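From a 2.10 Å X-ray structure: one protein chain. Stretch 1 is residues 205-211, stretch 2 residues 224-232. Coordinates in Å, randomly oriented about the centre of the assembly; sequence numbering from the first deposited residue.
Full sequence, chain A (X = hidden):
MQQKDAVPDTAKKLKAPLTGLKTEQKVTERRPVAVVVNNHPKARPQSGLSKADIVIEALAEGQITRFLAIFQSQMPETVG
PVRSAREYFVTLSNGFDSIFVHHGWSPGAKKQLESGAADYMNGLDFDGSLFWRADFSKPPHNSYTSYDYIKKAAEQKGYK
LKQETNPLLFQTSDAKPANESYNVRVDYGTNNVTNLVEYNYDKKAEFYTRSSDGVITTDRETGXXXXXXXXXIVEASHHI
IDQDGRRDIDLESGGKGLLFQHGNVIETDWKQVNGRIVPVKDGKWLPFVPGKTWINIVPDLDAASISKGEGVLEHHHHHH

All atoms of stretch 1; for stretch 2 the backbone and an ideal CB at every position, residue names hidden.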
# COMPACT_ATOMS: atom_id res chain seq x y z
N ALA A 205 14.39 18.54 -2.42
CA ALA A 205 14.54 17.11 -2.20
C ALA A 205 14.18 16.28 -3.43
O ALA A 205 14.72 15.20 -3.64
CB ALA A 205 13.69 16.67 -1.02
N GLU A 206 13.26 16.80 -4.25
CA GLU A 206 12.83 16.12 -5.46
C GLU A 206 11.91 14.94 -5.15
O GLU A 206 11.89 13.94 -5.87
CB GLU A 206 14.05 15.64 -6.26
CG GLU A 206 15.03 16.77 -6.62
CD GLU A 206 16.10 16.33 -7.60
OE1 GLU A 206 15.74 15.87 -8.70
OE2 GLU A 206 17.30 16.45 -7.26
N PHE A 207 11.15 15.07 -4.07
CA PHE A 207 10.20 14.04 -3.68
C PHE A 207 9.02 14.64 -2.96
O PHE A 207 8.98 15.85 -2.69
CB PHE A 207 10.87 12.96 -2.81
CG PHE A 207 11.43 13.46 -1.50
CD1 PHE A 207 10.64 14.15 -0.58
CD2 PHE A 207 12.75 13.18 -1.15
CE1 PHE A 207 11.14 14.55 0.65
CE2 PHE A 207 13.27 13.57 0.08
CZ PHE A 207 12.46 14.25 0.99
N TYR A 208 8.04 13.79 -2.66
CA TYR A 208 6.83 14.21 -1.98
C TYR A 208 6.83 13.82 -0.51
O TYR A 208 7.45 12.84 -0.10
CB TYR A 208 5.60 13.59 -2.62
CG TYR A 208 5.32 14.05 -4.03
CD1 TYR A 208 6.06 13.56 -5.10
CD2 TYR A 208 4.29 14.94 -4.29
CE1 TYR A 208 5.78 13.95 -6.40
CE2 TYR A 208 4.00 15.34 -5.58
CZ TYR A 208 4.74 14.85 -6.64
OH TYR A 208 4.43 15.24 -7.92
N THR A 209 6.16 14.63 0.27
CA THR A 209 5.93 14.40 1.69
C THR A 209 4.46 14.11 1.97
O THR A 209 3.62 14.59 1.12
CB THR A 209 6.40 15.62 2.51
OG1 THR A 209 7.73 15.97 2.12
CG2 THR A 209 6.54 15.25 3.98
N ARG A 210 4.16 13.37 2.94
CA ARG A 210 2.78 13.03 3.24
C ARG A 210 2.40 13.43 4.65
O ARG A 210 3.25 13.52 5.54
CB ARG A 210 2.56 11.53 3.05
CG ARG A 210 1.12 11.07 3.22
CD ARG A 210 1.01 9.57 2.98
NE ARG A 210 -0.37 9.08 3.04
CZ ARG A 210 -1.07 8.93 4.15
NH1 ARG A 210 -0.55 9.22 5.34
NH2 ARG A 210 -2.32 8.48 4.07
N SER A 211 1.11 13.68 4.84
CA SER A 211 0.58 14.03 6.15
C SER A 211 -0.87 13.57 6.12
O SER A 211 -1.50 13.52 5.06
CB SER A 211 0.64 15.53 6.41
OG SER A 211 -0.35 16.20 5.66
N UNK A 224 11.62 9.57 11.09
CA UNK A 224 11.78 10.43 9.91
C UNK A 224 10.57 10.35 8.98
O UNK A 224 9.94 9.31 8.86
CB UNK A 224 13.05 10.04 9.14
N UNK A 225 10.25 11.45 8.29
CA UNK A 225 9.10 11.45 7.38
C UNK A 225 9.32 10.49 6.22
O UNK A 225 10.45 10.27 5.78
CB UNK A 225 8.84 12.86 6.85
N UNK A 226 8.24 9.89 5.72
CA UNK A 226 8.37 8.97 4.60
C UNK A 226 8.42 9.82 3.33
O UNK A 226 7.91 10.94 3.31
CB UNK A 226 7.22 7.96 4.56
N UNK A 227 9.05 9.30 2.28
CA UNK A 227 9.14 10.03 1.03
C UNK A 227 8.90 9.11 -0.16
O UNK A 227 9.40 7.99 -0.20
CB UNK A 227 10.51 10.71 0.91
N UNK A 228 8.12 9.58 -1.12
CA UNK A 228 7.85 8.79 -2.30
C UNK A 228 8.02 9.68 -3.54
O UNK A 228 8.10 10.91 -3.43
CB UNK A 228 6.45 8.18 -2.24
N UNK A 229 8.14 9.05 -4.71
CA UNK A 229 8.35 9.80 -5.94
C UNK A 229 7.18 9.77 -6.91
O UNK A 229 7.26 10.36 -7.98
CB UNK A 229 9.60 9.26 -6.65
N UNK A 230 6.10 9.09 -6.54
CA UNK A 230 4.90 9.00 -7.37
C UNK A 230 3.63 8.95 -6.53
O UNK A 230 3.56 8.21 -5.55
CB UNK A 230 4.97 7.77 -8.27
N UNK A 231 2.63 9.75 -6.90
CA UNK A 231 1.35 9.73 -6.21
C UNK A 231 0.37 9.34 -7.32
O UNK A 231 0.19 10.06 -8.32
CB UNK A 231 1.01 11.06 -5.54
N UNK A 232 -0.27 8.19 -7.13
CA UNK A 232 -1.20 7.66 -8.10
C UNK A 232 -2.60 7.54 -7.50
O UNK A 232 -2.87 6.63 -6.71
CB UNK A 232 -0.72 6.30 -8.61

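Position 224 lies beyond the reach of stretch 1, and its extended backbone sets little limit on choice; the deposited Lys224 extends its side chain without touching the other strand.

At position 225 the CA-to-CB bond points toward stretch 1, where the ideal CB lies 4.4 Å from Thr209 CG2. A phi of -64° and a psi of 148° suit many residues, proline among them, and a small or medium apolar group would meet the methyl. The residue is Pro225, whose CB lies 4.5 Å from Thr209 CG2.

Position 226 sends its CB sideways with nothing of stretch 1 within 5.5 Å, so small, branched or longer side chains would all suit. Val226 fills it, and its O takes a hydrogen bond from a water at 2.7 Å; the same water accepts one from Arg210 N at 3.0 Å.

Position 227 is tightly placed. Its CB points toward stretch 1, 3.8 Å from Phe207 CD1 and 3.9 Å from Tyr208 O, directly over the Phe207 ring. A small apolar residue suits this best. Ala227 is deposited: its CB sits 3.6 Å from the centroid of the Phe207 ring, 7° off the normal, in a CH-pi contact, while its CA lies 3.5 Å from Tyr208 O in a CA-H...O contact.

At position 228 the backbone forms the single antiparallel bridge, with Tyr208. Tyr208 N donates to the O of 228 at 3.0 Å and 173°, whereas the return bond, from the N of 228 to Tyr208 O, is weak at 3.5 Å. The CB points away, so a side chain that bends back, such as a long flexible one, would suit the apolar flank of Tyr208. Selenomethionine Met228 does so: with chi1 p and chi2 m, its SE reaches 4.2 Å from Tyr208 CB and 4.5 Å from Arg210 CB.

Position 229 also points its CB away, 5.3 Å from Glu206 O, leaving room for a medium or long side chain, polar or apolar. In Gln229 the chain folds back beside Phe207 and covers part of it.

Position 230 points away with nothing in reach, tolerating many residues; Asn230 makes no contact.

Position 231 turns back toward stretch 1, its ideal CB 5.2 Å from Tyr208 CE2, leaving space over the ring for leucine, isoleucine or methionine. Ile231 places CG1 4.0 Å from the Tyr208 ring centroid, 14° off the normal, a CH-pi contact.

Position 232 is out of reach and unconstrained by stretch 1; it is Phe232.

Stretch 2 224-232: KPVAMQNIF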
# COMPACT_ATOMS: atom_id res chain seq x y z
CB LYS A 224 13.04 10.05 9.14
CG LYS A 224 14.33 10.13 9.94
CD LYS A 224 15.49 9.65 9.08
CE LYS A 224 16.83 9.72 9.81
NZ LYS A 224 17.96 9.35 8.90
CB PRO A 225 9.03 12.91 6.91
CG PRO A 225 9.59 13.67 8.06
CD PRO A 225 10.78 12.82 8.46
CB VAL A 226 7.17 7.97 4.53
CG1 VAL A 226 7.38 6.97 3.38
CG2 VAL A 226 7.04 7.22 5.85
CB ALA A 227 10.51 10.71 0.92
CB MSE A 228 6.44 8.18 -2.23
CG MSE A 228 5.26 9.15 -2.28
SE MSE A 228 4.65 9.98 -0.62
CE MSE A 228 5.32 8.76 0.72
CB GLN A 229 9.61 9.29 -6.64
CG GLN A 229 10.91 9.78 -6.01
CD GLN A 229 11.24 9.11 -4.68
OE1 GLN A 229 12.06 9.61 -3.90
NE2 GLN A 229 10.60 7.97 -4.42
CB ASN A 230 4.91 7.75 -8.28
CG ASN A 230 6.24 7.53 -8.99
OD1 ASN A 230 7.21 7.07 -8.39
ND2 ASN A 230 6.29 7.86 -10.27
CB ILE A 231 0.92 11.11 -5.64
CG1 ILE A 231 2.07 11.81 -4.91
CG2 ILE A 231 -0.26 10.89 -4.70
CD1 ILE A 231 2.66 11.06 -3.73
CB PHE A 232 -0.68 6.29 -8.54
CG PHE A 232 -1.46 5.66 -9.66
CD1 PHE A 232 -2.28 6.44 -10.48
CD2 PHE A 232 -1.33 4.30 -9.93
CE1 PHE A 232 -2.96 5.86 -11.54
CE2 PHE A 232 -2.00 3.72 -11.00
CZ PHE A 232 -2.82 4.50 -11.81
O HOH W 1 6.27 12.39 4.88
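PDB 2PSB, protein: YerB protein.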